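Local coordinates for hyperpolarization-activated (Ih) channel (Strongylocentrotus purpuratus, PDB 2PTM), which probably forms a hyperpolarization-activated potassium-conducting channel, represented here by its cytosolic C-linker and cyclic nucleotide-binding domain with cAMP bound, at residues Glu39-Gly44 and Phe96-Pro101; Asp63-Asn68 and Val90-Glu95; Val76-Gly81 and Met115-Gln120; Leu148-Arg153 and His172-Leu177. All coordinates share one frame; numbering follows the deposited sequence.

Interaction 1. Residues Glu39-Gly44 and Phe96-Pro101; sequences EYRYRG and FEVFQP. With NCO (cobalt hexammine(III)), chain B.
Y40 and R41, at the end of a C-linker helix, bring it against V98 and F96 of strand 95-99, while E39 one step earlier points to the cobalt hexammine. OE1 of E39 accepts from N4 and N6 of the complex, both at 2.9 Å, and OE2 takes a longer bond from N1. Replacing E39 by an alanine is likely to leave these three ammines without their carboxylate, with D36 still bonded to the complex. CD2 of the Y40 ring lies 4.0 Å from V98 CG1, the two side chains crossing at a slant. R41, its CG anti to the backbone N (chi1 179°) and its chain extended on to NE, packs CG against V98 CG2 and slides past F96, where NE lies 3.9 Å from CE2 at the ring edge; guanidinium and ring planes stand 75° apart. NH1 is hydrogen-bonded to Y37 OH, and a water that bonds weakly to NH1 also donates to F96 O at 3.0 Å. Y42 places its OH 3.2 Å above the R41 guanidinium, over its centre, and bonds to E55 O of a second subunit. Helix 28-42 thus lies between helix 5-23, touched by E39 and Y42, and edge strand 95-99, which pairs with strand 163-169; Y40 also stacks on Y162.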
# COMPACT_ATOMS: atom_id res chain seq x y z
N GLU A 39 -2.03 -16.52 -23.24
CA GLU A 39 -2.91 -16.62 -24.39
C GLU A 39 -4.32 -16.96 -23.94
O GLU A 39 -5.30 -16.36 -24.40
CB GLU A 39 -2.43 -17.68 -25.38
CG GLU A 39 -3.36 -17.80 -26.60
CD GLU A 39 -3.04 -18.98 -27.49
OE1 GLU A 39 -2.84 -20.09 -26.96
OE2 GLU A 39 -2.99 -18.80 -28.72
N TYR A 40 -4.44 -17.93 -23.04
CA TYR A 40 -5.76 -18.38 -22.58
C TYR A 40 -6.49 -17.29 -21.82
O TYR A 40 -7.68 -17.05 -22.04
CB TYR A 40 -5.66 -19.63 -21.70
CG TYR A 40 -7.02 -20.15 -21.30
CD1 TYR A 40 -7.67 -21.11 -22.06
CD2 TYR A 40 -7.68 -19.64 -20.19
CE1 TYR A 40 -8.94 -21.58 -21.70
CE2 TYR A 40 -8.93 -20.10 -19.82
CZ TYR A 40 -9.56 -21.07 -20.58
OH TYR A 40 -10.81 -21.51 -20.21
N ARG A 41 -5.78 -16.64 -20.91
CA ARG A 41 -6.42 -15.66 -20.05
C ARG A 41 -6.75 -14.37 -20.78
O ARG A 41 -7.86 -13.86 -20.66
CB ARG A 41 -5.57 -15.33 -18.83
CG ARG A 41 -6.25 -14.30 -17.96
CD ARG A 41 -5.55 -14.08 -16.64
NE ARG A 41 -6.16 -12.96 -15.92
CZ ARG A 41 -5.76 -12.55 -14.72
NH1 ARG A 41 -4.77 -13.17 -14.10
NH2 ARG A 41 -6.36 -11.52 -14.14
N TYR A 42 -5.79 -13.86 -21.55
CA TYR A 42 -5.92 -12.51 -22.11
C TYR A 42 -6.34 -12.49 -23.57
O TYR A 42 -6.92 -11.51 -24.04
CB TYR A 42 -4.64 -11.69 -21.87
CG TYR A 42 -4.27 -11.54 -20.40
CD1 TYR A 42 -4.95 -10.65 -19.57
CD2 TYR A 42 -3.24 -12.29 -19.85
CE1 TYR A 42 -4.62 -10.53 -18.23
CE2 TYR A 42 -2.91 -12.17 -18.50
CZ TYR A 42 -3.60 -11.29 -17.70
OH TYR A 42 -3.27 -11.17 -16.37
N ARG A 43 -6.06 -13.58 -24.29
CA ARG A 43 -6.50 -13.72 -25.68
C ARG A 43 -6.05 -12.55 -26.56
O ARG A 43 -6.79 -12.11 -27.44
CB ARG A 43 -8.02 -13.88 -25.75
CG ARG A 43 -8.56 -15.07 -24.96
CD ARG A 43 -8.12 -16.40 -25.56
NE ARG A 43 -8.63 -17.55 -24.81
CZ ARG A 43 -9.88 -17.99 -24.90
NH1 ARG A 43 -10.74 -17.37 -25.69
NH2 ARG A 43 -10.27 -19.04 -24.19
N GLY A 44 -4.85 -12.05 -26.30
CA GLY A 44 -4.24 -11.06 -27.17
C GLY A 44 -4.57 -9.62 -26.82
O GLY A 44 -4.20 -8.70 -27.54
N PHE A 96 -10.71 -12.32 -9.97
CA PHE A 96 -10.64 -13.28 -11.07
C PHE A 96 -9.31 -14.03 -11.05
O PHE A 96 -8.25 -13.43 -10.90
CB PHE A 96 -10.80 -12.55 -12.39
CG PHE A 96 -10.83 -13.45 -13.59
CD1 PHE A 96 -11.84 -14.38 -13.74
CD2 PHE A 96 -9.86 -13.35 -14.57
CE1 PHE A 96 -11.88 -15.20 -14.85
CE2 PHE A 96 -9.91 -14.17 -15.70
CZ PHE A 96 -10.91 -15.10 -15.83
N GLU A 97 -9.37 -15.35 -11.18
CA GLU A 97 -8.15 -16.16 -11.22
C GLU A 97 -8.33 -17.21 -12.30
O GLU A 97 -9.44 -17.67 -12.53
CB GLU A 97 -7.90 -16.86 -9.87
CG GLU A 97 -7.55 -15.89 -8.72
CD GLU A 97 -7.08 -16.60 -7.46
OE1 GLU A 97 -6.37 -17.61 -7.57
OE2 GLU A 97 -7.43 -16.13 -6.36
N VAL A 98 -7.24 -17.57 -12.96
CA VAL A 98 -7.28 -18.65 -13.94
C VAL A 98 -6.24 -19.67 -13.55
O VAL A 98 -5.13 -19.29 -13.16
CB VAL A 98 -6.97 -18.13 -15.38
CG1 VAL A 98 -6.64 -19.29 -16.30
CG2 VAL A 98 -8.15 -17.32 -15.93
N PHE A 99 -6.61 -20.95 -13.63
CA PHE A 99 -5.68 -22.06 -13.41
C PHE A 99 -5.71 -23.02 -14.61
O PHE A 99 -6.66 -23.01 -15.41
CB PHE A 99 -6.01 -22.82 -12.11
CG PHE A 99 -5.66 -22.06 -10.84
CD1 PHE A 99 -4.44 -22.27 -10.19
CD2 PHE A 99 -6.56 -21.16 -10.29
CE1 PHE A 99 -4.11 -21.59 -9.04
CE2 PHE A 99 -6.24 -20.46 -9.13
CZ PHE A 99 -5.01 -20.68 -8.49
N GLN A 100 -4.67 -23.84 -14.71
CA GLN A 100 -4.46 -24.73 -15.85
C GLN A 100 -4.61 -26.19 -15.46
O GLN A 100 -4.52 -26.53 -14.28
CB GLN A 100 -3.06 -24.48 -16.43
CG GLN A 100 -2.98 -23.16 -17.21
CD GLN A 100 -1.56 -22.73 -17.51
OE1 GLN A 100 -0.80 -22.41 -16.60
NE2 GLN A 100 -1.20 -22.70 -18.80
N PRO A 101 -4.83 -27.07 -16.44
CA PRO A 101 -4.98 -28.50 -16.18
C PRO A 101 -3.85 -29.04 -15.30
O PRO A 101 -2.68 -28.71 -15.53
CB PRO A 101 -4.90 -29.12 -17.58
CG PRO A 101 -5.44 -28.08 -18.46
CD PRO A 101 -5.03 -26.76 -17.87
CO NCO B . 0.21 -21.84 -28.66
N1 NCO B . -0.30 -20.06 -29.77
N2 NCO B . 0.42 -22.94 -30.51
N3 NCO B . 2.40 -21.44 -28.60
N4 NCO B . -2.07 -22.41 -28.56
N5 NCO B . 0.66 -23.65 -27.56
N6 NCO B . -0.03 -20.65 -26.79
O HOH W 1 -5.29 -13.74 -10.89

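Interaction 2. Residues Asp63-Asn68 and Val90-Glu95; sequences DVANYN and VVTLLE
A65 of helix 58-68 turns its methyl group toward V91 and T92 of helix 84-93, a small group that lets the two backbones come close. Its CB sits 3.8 Å from the backbone O of V91, and the CA atoms of A65 and T92 come within 5.7 Å of each other, a close approach for two helices. The side chain of T92 lies beside the methyl group, its CG2 4.2 Å from A65 CB, while its OG1 is occupied within its own helix by R89 O.

V91 supplies the other apolar half. With chi1 at -66°, CG2 falls between the backbone N and the carbonyl carbon, and from there it reaches both neighbours: A65 CB at 4.2 Å and N66 OD1 at 3.7 Å. The N66 and V91 side chains meet at about a right angle, so the amide lies across the valine with its oxygen against the methyl group. The amide nitrogen of N66 is held by T88 OG1, which ties the same asparagine to helix 84-93 by a polar link about a turn before V91.

On its other flank helix 58-68 meets a third subunit, where D63 forms a salt bridge to K33 and N68 bonds to Y20, consistent with the elbow-on-shoulder C-linker packing of HCN channels. The inward face joins C-linker to nucleotide-binding domain mainly by methyl-to-backbone and methyl-to-methyl contact. Such packing depends on shape and close distance rather than on charge, the directional element being the N66 ND2 bond with T88 OG1, just before segment 90-95.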
# COMPACT_ATOMS: atom_id res chain seq x y z
N ASP A 63 -22.54 -1.92 -10.61
CA ASP A 63 -23.23 -2.26 -11.85
C ASP A 63 -22.34 -3.10 -12.75
O ASP A 63 -22.78 -4.10 -13.31
CB ASP A 63 -23.67 -0.99 -12.59
CG ASP A 63 -24.77 -0.25 -11.87
OD1 ASP A 63 -25.32 -0.79 -10.89
OD2 ASP A 63 -25.09 0.88 -12.28
N VAL A 64 -21.08 -2.70 -12.88
CA VAL A 64 -20.17 -3.44 -13.74
C VAL A 64 -19.84 -4.81 -13.16
O VAL A 64 -19.85 -5.81 -13.88
CB VAL A 64 -18.87 -2.65 -14.03
CG1 VAL A 64 -17.95 -3.48 -14.91
CG2 VAL A 64 -19.21 -1.32 -14.71
N ALA A 65 -19.59 -4.89 -11.86
CA ALA A 65 -19.28 -6.18 -11.26
C ALA A 65 -20.49 -7.12 -11.35
O ALA A 65 -20.34 -8.32 -11.63
CB ALA A 65 -18.83 -6.02 -9.82
N ASN A 66 -21.68 -6.58 -11.12
CA ASN A 66 -22.89 -7.39 -11.23
C ASN A 66 -23.08 -7.93 -12.63
O ASN A 66 -23.48 -9.08 -12.81
CB ASN A 66 -24.13 -6.59 -10.80
CG ASN A 66 -24.46 -6.77 -9.33
OD1 ASN A 66 -24.65 -7.88 -8.84
ND2 ASN A 66 -24.54 -5.67 -8.61
N TYR A 67 -22.80 -7.11 -13.64
CA TYR A 67 -22.97 -7.57 -15.01
C TYR A 67 -21.93 -8.63 -15.40
O TYR A 67 -22.27 -9.66 -15.99
CB TYR A 67 -22.94 -6.43 -16.02
CG TYR A 67 -23.37 -6.89 -17.40
CD1 TYR A 67 -24.70 -6.89 -17.78
CD2 TYR A 67 -22.43 -7.38 -18.31
CE1 TYR A 67 -25.10 -7.34 -19.03
CE2 TYR A 67 -22.81 -7.82 -19.57
CZ TYR A 67 -24.15 -7.80 -19.92
OH TYR A 67 -24.54 -8.25 -21.17
N ASN A 68 -20.67 -8.36 -15.08
CA ASN A 68 -19.61 -9.30 -15.43
C ASN A 68 -19.76 -10.63 -14.70
O ASN A 68 -19.34 -11.67 -15.22
CB ASN A 68 -18.24 -8.68 -15.16
CG ASN A 68 -17.96 -7.48 -16.05
OD1 ASN A 68 -18.67 -7.25 -17.03
ND2 ASN A 68 -16.94 -6.71 -15.70
N VAL A 90 -20.56 -9.32 -2.43
CA VAL A 90 -19.66 -10.40 -2.82
C VAL A 90 -19.02 -10.13 -4.17
O VAL A 90 -17.79 -10.16 -4.28
CB VAL A 90 -20.38 -11.76 -2.85
CG1 VAL A 90 -19.47 -12.84 -3.43
CG2 VAL A 90 -20.81 -12.13 -1.44
N VAL A 91 -19.83 -9.86 -5.19
CA VAL A 91 -19.29 -9.71 -6.54
C VAL A 91 -18.30 -8.56 -6.64
O VAL A 91 -17.40 -8.60 -7.46
CB VAL A 91 -20.38 -9.58 -7.64
CG1 VAL A 91 -21.21 -10.87 -7.77
CG2 VAL A 91 -21.28 -8.37 -7.41
N THR A 92 -18.44 -7.54 -5.79
CA THR A 92 -17.52 -6.41 -5.83
C THR A 92 -16.19 -6.76 -5.15
O THR A 92 -15.20 -6.04 -5.31
CB THR A 92 -18.11 -5.15 -5.17
OG1 THR A 92 -18.34 -5.39 -3.78
CG2 THR A 92 -19.41 -4.73 -5.84
N LEU A 93 -16.17 -7.85 -4.40
CA LEU A 93 -14.95 -8.26 -3.70
C LEU A 93 -14.25 -9.46 -4.33
O LEU A 93 -13.14 -9.80 -3.94
CB LEU A 93 -15.23 -8.55 -2.23
CG LEU A 93 -15.82 -7.41 -1.40
CD1 LEU A 93 -16.09 -7.88 0.01
CD2 LEU A 93 -14.90 -6.19 -1.39
N LEU A 94 -14.90 -10.12 -5.29
CA LEU A 94 -14.31 -11.29 -5.94
C LEU A 94 -13.07 -10.93 -6.76
O LEU A 94 -13.00 -9.85 -7.34
CB LEU A 94 -15.35 -11.98 -6.83
CG LEU A 94 -16.54 -12.64 -6.14
CD1 LEU A 94 -17.49 -13.21 -7.19
CD2 LEU A 94 -16.08 -13.74 -5.19
N GLU A 95 -12.08 -11.82 -6.80
CA GLU A 95 -10.90 -11.64 -7.64
C GLU A 95 -10.85 -12.72 -8.71
O GLU A 95 -10.93 -13.90 -8.41
CB GLU A 95 -9.63 -11.69 -6.80
CG GLU A 95 -9.42 -10.46 -5.93
CD GLU A 95 -9.07 -9.23 -6.74
OE1 GLU A 95 -8.48 -9.38 -7.83
OE2 GLU A 95 -9.38 -8.11 -6.28

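Interaction 3. Residues Val76-Gly81 and Met115-Gln120; sequences VPFFVG and MFFIQQ
F79 N donates to V76 O at 2.9 Å, and this bond closes the 3-10 turn that presents V76, F78 and F79 together to F117 on strand 114-118. The next backbone bond, from V80 N to P77 O, continues the turn. With its neighbouring helices 70-75 and 84-93, the turn matches the helix, 3-10 loop and helix (N3A) motif of cyclic nucleotide-binding domains.

F117 is the single residue on the strand that receives all three side chains. Its ring and that of F79 arrive from opposite directions, their planes only 21° apart but slid so far that they scarcely overlap, with centroids 5.8 Å apart; the nearest atoms are F79 CZ and F117 CE1, at 4.1 Å. F78 comes to the rim instead, its CD2 lying near the plane of the F117 ring, 4.5 Å from CE1. V76 adds a methyl group, CG2, 4.4 Å from F117 CD1. One face of the F117 ring is taken by M115 CE, 3.9 Å above the plane and offset toward the rim. The torsion that carries the ring out from the strand sets CG of F117 opposite the carbonyl carbon, with chi1 at -67°.

F78 also packs on M183, T186 and M187 of helix 181-192, so the turn is wedged between that helix and the beta roll. F117 itself stays about 8 Å from E144 of the cAMP site, side chain to side chain. The chemistry is apolar throughout: rings that touch mainly at their rims, together with methyl groups, make an apolar joint whose cohesion comes from burial, while the directional bonds shape the turn itself.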
# COMPACT_ATOMS: atom_id res chain seq x y z
N VAL A 76 -24.59 -20.30 -9.40
CA VAL A 76 -24.35 -20.69 -8.01
C VAL A 76 -25.65 -20.77 -7.20
O VAL A 76 -26.22 -19.74 -6.82
CB VAL A 76 -23.36 -19.73 -7.32
CG1 VAL A 76 -23.09 -20.18 -5.89
CG2 VAL A 76 -22.06 -19.67 -8.11
N PRO A 77 -26.11 -21.99 -6.92
CA PRO A 77 -27.35 -22.18 -6.15
C PRO A 77 -27.30 -21.43 -4.83
O PRO A 77 -28.34 -20.99 -4.34
CB PRO A 77 -27.40 -23.69 -5.92
CG PRO A 77 -26.59 -24.27 -7.05
CD PRO A 77 -25.47 -23.28 -7.25
N PHE A 78 -26.10 -21.28 -4.27
CA PHE A 78 -25.88 -20.54 -3.03
C PHE A 78 -26.53 -19.16 -3.06
O PHE A 78 -27.06 -18.70 -2.04
CB PHE A 78 -24.37 -20.43 -2.76
CG PHE A 78 -24.01 -19.61 -1.56
CD1 PHE A 78 -24.38 -20.01 -0.28
CD2 PHE A 78 -23.27 -18.44 -1.70
CE1 PHE A 78 -24.04 -19.26 0.82
CE2 PHE A 78 -22.93 -17.68 -0.59
CZ PHE A 78 -23.31 -18.09 0.67
N PHE A 79 -26.52 -18.51 -4.22
CA PHE A 79 -27.05 -17.15 -4.35
C PHE A 79 -28.56 -17.09 -4.55
O PHE A 79 -29.12 -15.99 -4.61
CB PHE A 79 -26.36 -16.41 -5.50
CG PHE A 79 -24.91 -16.12 -5.27
CD1 PHE A 79 -24.48 -15.63 -4.05
CD2 PHE A 79 -23.99 -16.31 -6.28
CE1 PHE A 79 -23.14 -15.35 -3.84
CE2 PHE A 79 -22.65 -16.03 -6.08
CZ PHE A 79 -22.23 -15.56 -4.85
N VAL A 80 -29.20 -18.24 -4.68
CA VAL A 80 -30.64 -18.29 -4.91
C VAL A 80 -31.42 -17.75 -3.71
O VAL A 80 -31.30 -18.26 -2.60
CB VAL A 80 -31.09 -19.71 -5.25
N GLY A 81 -32.21 -16.70 -3.95
CA GLY A 81 -33.03 -16.10 -2.91
C GLY A 81 -32.25 -15.21 -1.96
O GLY A 81 -32.82 -14.66 -1.02
N MET A 115 -11.28 -18.49 -0.51
CA MET A 115 -12.11 -19.55 -1.09
C MET A 115 -12.37 -19.21 -2.55
O MET A 115 -12.03 -18.11 -3.00
CB MET A 115 -13.44 -19.70 -0.35
CG MET A 115 -14.37 -18.51 -0.53
SD MET A 115 -16.03 -18.93 -0.00
CE MET A 115 -16.45 -20.21 -1.18
N PHE A 116 -12.98 -20.14 -3.28
CA PHE A 116 -13.10 -20.03 -4.73
C PHE A 116 -14.50 -20.38 -5.23
O PHE A 116 -15.09 -21.37 -4.79
CB PHE A 116 -12.12 -20.98 -5.43
CG PHE A 116 -10.69 -20.77 -5.03
CD1 PHE A 116 -9.86 -19.97 -5.81
CD2 PHE A 116 -10.17 -21.37 -3.89
CE1 PHE A 116 -8.53 -19.78 -5.45
CE2 PHE A 116 -8.85 -21.17 -3.52
CZ PHE A 116 -8.03 -20.37 -4.30
N PHE A 117 -15.00 -19.59 -6.17
CA PHE A 117 -16.23 -19.91 -6.90
C PHE A 117 -15.83 -20.30 -8.31
O PHE A 117 -15.01 -19.61 -8.93
CB PHE A 117 -17.15 -18.69 -6.95
CG PHE A 117 -17.70 -18.30 -5.62
CD1 PHE A 117 -18.92 -18.81 -5.18
CD2 PHE A 117 -17.00 -17.45 -4.78
CE1 PHE A 117 -19.43 -18.46 -3.95
CE2 PHE A 117 -17.50 -17.09 -3.54
CZ PHE A 117 -18.71 -17.60 -3.12
N ILE A 118 -16.41 -21.38 -8.83
CA ILE A 118 -16.06 -21.85 -10.17
C ILE A 118 -16.97 -21.20 -11.21
O ILE A 118 -18.18 -21.43 -11.23
CB ILE A 118 -16.19 -23.38 -10.29
CG1 ILE A 118 -15.30 -24.09 -9.26
CG2 ILE A 118 -15.83 -23.85 -11.70
CD1 ILE A 118 -15.45 -25.62 -9.25
N GLN A 119 -16.39 -20.38 -12.07
CA GLN A 119 -17.16 -19.85 -13.19
C GLN A 119 -17.22 -20.94 -14.23
O GLN A 119 -18.31 -21.39 -14.62
CB GLN A 119 -16.50 -18.62 -13.80
CG GLN A 119 -17.28 -18.10 -15.02
CD GLN A 119 -16.67 -16.85 -15.58
OE1 GLN A 119 -15.55 -16.87 -16.11
NE2 GLN A 119 -17.38 -15.74 -15.44
N GLN A 120 -16.05 -21.38 -14.67
CA GLN A 120 -16.00 -22.49 -15.61
C GLN A 120 -14.85 -23.42 -15.33
O GLN A 120 -13.76 -22.97 -14.98
CB GLN A 120 -15.94 -21.97 -17.05
CG GLN A 120 -17.33 -21.76 -17.63
CD GLN A 120 -17.31 -21.44 -19.10
OE1 GLN A 120 -17.82 -22.22 -19.92
NE2 GLN A 120 -16.72 -20.31 -19.46

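Interaction 4. Residues Leu148-Arg153 and His172-Leu177; sequences LTRERR and HFNQVL. With CMP (adenosine-3',5'-cyclic-monophosphate), chain C.
L148 and F173 make the apolar part of the contact, helix 145-149 against helix 170-179. The leucine comes in at the edge of the F173 ring, in its plane, with CD2 3.6 Å from CZ; the two side chains cross at about a right angle. The same CD2 meets L177 CD2 at 4.2 Å, and M187 of helix 181-192 packs on both L148 and F173.

Polar contact between the segments is loose: R150 NH2 stays 4.3 Å from N174 OD1, an oxygen already bonded to R184. Within segment 148-153, T149 OG1 accepts from E151 N at 3.0 Å, an ST turn that shapes the chain leaving the helix.

The charged hydrogen bond is to cAMP. R153, bent at chi2 (-64°), turns its guanidinium edge-on to the phosphate, and NH1 donates to O2P at 2.9 Å with an N-H...O angle of 155°. NH2 is hydrogen-bonded to R114 O, and the bonds at NH1 and NH2 together should limit rotation of the group. A leucine in its place would probably leave the phosphate without this cationic partner and R114 O without its donor. R153 thus meets the phosphate charge in part, alongside backbone N-H groups that also bind the ligand, while the helix before it is held by oily packing.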
# COMPACT_ATOMS: atom_id res chain seq x y z
N LEU A 148 -13.98 -21.31 7.54
CA LEU A 148 -14.99 -21.42 8.59
C LEU A 148 -14.39 -21.92 9.90
O LEU A 148 -14.77 -21.46 10.98
CB LEU A 148 -16.14 -22.33 8.14
CG LEU A 148 -17.01 -21.82 6.99
CD1 LEU A 148 -17.91 -22.93 6.43
CD2 LEU A 148 -17.84 -20.63 7.45
N THR A 149 -13.45 -22.86 9.80
CA THR A 149 -12.86 -23.47 10.99
C THR A 149 -11.61 -22.73 11.45
O THR A 149 -11.18 -22.86 12.59
CB THR A 149 -12.44 -24.91 10.72
OG1 THR A 149 -11.36 -24.92 9.78
CG2 THR A 149 -13.60 -25.72 10.17
N ARG A 150 -11.02 -21.95 10.54
CA ARG A 150 -9.73 -21.31 10.78
C ARG A 150 -8.66 -22.35 11.12
O ARG A 150 -7.69 -22.06 11.83
CB ARG A 150 -9.85 -20.26 11.89
CG ARG A 150 -10.93 -19.23 11.63
CD ARG A 150 -11.33 -18.49 12.90
NE ARG A 150 -12.51 -17.66 12.69
CZ ARG A 150 -13.76 -18.09 12.82
NH1 ARG A 150 -14.00 -19.35 13.17
NH2 ARG A 150 -14.78 -17.26 12.60
N GLU A 151 -8.87 -23.57 10.63
CA GLU A 151 -7.91 -24.66 10.77
C GLU A 151 -7.12 -24.83 9.48
O GLU A 151 -6.54 -23.88 8.96
CB GLU A 151 -8.62 -25.96 11.13
CG GLU A 151 -9.33 -25.94 12.48
CD GLU A 151 -8.37 -25.97 13.64
OE1 GLU A 151 -7.16 -26.13 13.40
OE2 GLU A 151 -8.84 -25.85 14.80
N ARG A 152 -7.09 -26.06 8.96
CA ARG A 152 -6.33 -26.33 7.74
C ARG A 152 -7.22 -26.88 6.63
O ARG A 152 -8.32 -27.34 6.89
CB ARG A 152 -5.20 -27.31 8.02
CG ARG A 152 -4.23 -26.82 9.10
CD ARG A 152 -3.23 -27.89 9.46
NE ARG A 152 -2.26 -27.41 10.45
CZ ARG A 152 -1.06 -26.92 10.14
NH1 ARG A 152 -0.69 -26.87 8.87
NH2 ARG A 152 -0.24 -26.51 11.09
N ARG A 153 -6.72 -26.82 5.39
CA ARG A 153 -7.40 -27.42 4.24
C ARG A 153 -7.64 -28.91 4.48
O ARG A 153 -6.73 -29.62 4.91
CB ARG A 153 -6.56 -27.25 2.98
CG ARG A 153 -6.22 -25.79 2.62
CD ARG A 153 -7.46 -24.98 2.28
NE ARG A 153 -7.12 -23.77 1.52
CZ ARG A 153 -8.00 -22.84 1.17
NH1 ARG A 153 -9.27 -22.96 1.51
NH2 ARG A 153 -7.59 -21.78 0.47
N HIS A 172 -12.32 -10.65 3.42
CA HIS A 172 -13.60 -10.30 2.80
C HIS A 172 -14.70 -11.31 3.12
O HIS A 172 -15.85 -10.94 3.32
CB HIS A 172 -13.45 -10.16 1.28
CG HIS A 172 -12.48 -9.10 0.85
ND1 HIS A 172 -12.38 -7.88 1.49
CD2 HIS A 172 -11.58 -9.06 -0.16
CE1 HIS A 172 -11.45 -7.15 0.90
NE2 HIS A 172 -10.95 -7.84 -0.10
N PHE A 173 -14.33 -12.59 3.13
CA PHE A 173 -15.22 -13.68 3.52
C PHE A 173 -15.84 -13.39 4.88
O PHE A 173 -17.06 -13.41 5.05
CB PHE A 173 -14.42 -14.99 3.54
CG PHE A 173 -15.19 -16.20 4.00
CD1 PHE A 173 -15.88 -16.99 3.09
CD2 PHE A 173 -15.19 -16.57 5.34
CE1 PHE A 173 -16.57 -18.12 3.51
CE2 PHE A 173 -15.88 -17.70 5.76
CZ PHE A 173 -16.57 -18.47 4.85
N ASN A 174 -14.99 -13.09 5.85
CA ASN A 174 -15.46 -12.83 7.20
C ASN A 174 -16.28 -11.54 7.28
O ASN A 174 -17.19 -11.44 8.08
CB ASN A 174 -14.30 -12.81 8.20
CG ASN A 174 -13.86 -14.21 8.60
OD1 ASN A 174 -14.69 -15.05 8.96
ND2 ASN A 174 -12.56 -14.46 8.55
N GLN A 175 -15.96 -10.59 6.42
CA GLN A 175 -16.72 -9.34 6.34
C GLN A 175 -18.15 -9.57 5.87
O GLN A 175 -19.10 -9.14 6.51
CB GLN A 175 -16.01 -8.34 5.42
CG GLN A 175 -14.73 -7.75 5.98
CD GLN A 175 -14.02 -6.85 4.98
OE1 GLN A 175 -14.57 -6.51 3.93
NE2 GLN A 175 -12.79 -6.47 5.30
N VAL A 176 -18.31 -10.25 4.74
CA VAL A 176 -19.64 -10.44 4.16
C VAL A 176 -20.54 -11.34 5.00
O VAL A 176 -21.76 -11.14 5.03
CB VAL A 176 -19.56 -10.94 2.70
CG1 VAL A 176 -18.61 -10.08 1.90
CG2 VAL A 176 -19.12 -12.39 2.66
N LEU A 177 -19.95 -12.30 5.70
CA LEU A 177 -20.70 -13.20 6.58
C LEU A 177 -21.17 -12.50 7.86
O LEU A 177 -22.17 -12.90 8.46
CB LEU A 177 -19.85 -14.42 6.95
CG LEU A 177 -20.08 -15.64 6.06
CD1 LEU A 177 -20.11 -15.27 4.60
CD2 LEU A 177 -19.03 -16.72 6.33
P CMP C . -11.04 -26.48 2.37
O1P CMP C . -10.75 -27.54 3.47
O2P CMP C . -10.91 -25.07 2.73
O5' CMP C . -10.12 -27.02 1.17
C5' CMP C . -10.45 -28.07 0.28
C4' CMP C . -11.89 -27.99 -0.21
O4' CMP C . -12.42 -29.18 -0.79
C3' CMP C . -12.77 -27.84 1.00
O3' CMP C . -12.56 -26.81 1.90
C2' CMP C . -14.20 -28.01 0.50
O2' CMP C . -14.57 -26.86 -0.24
C1' CMP C . -13.87 -29.09 -0.58
N9 CMP C . -14.33 -30.39 -0.20
C8 CMP C . -13.81 -31.28 0.77
N7 CMP C . -14.48 -32.45 0.83
C5 CMP C . -15.50 -32.33 -0.12
C6 CMP C . -16.56 -33.17 -0.56
N6 CMP C . -16.72 -34.42 -0.02
N1 CMP C . -17.41 -32.71 -1.52
C2 CMP C . -17.21 -31.48 -2.05
N3 CMP C . -16.25 -30.58 -1.75
C4 CMP C . -15.41 -31.04 -0.80

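The four contacts differ in burial and chemistry. Interactions 1 and 2 each join a C-linker helix to the nucleotide-binding part, and both are only partly buried, with other subunits close by; their second segments are consecutive, the end of helix 84-93 running into strand 95-99. Interaction 3 is the buried one and wholly apolar in its meeting side chains; it touches interaction 2 where L94 packs on F117, and interaction 4 where M115 reaches F173. Interactions 1 and 3 share one sheet. Charge appears in interaction 1, in R41 and in E39 with its cobalt complex, and at the buried R153-phosphate bond of interaction 4, which lies on the opposite side of the chain's centre from interaction 1.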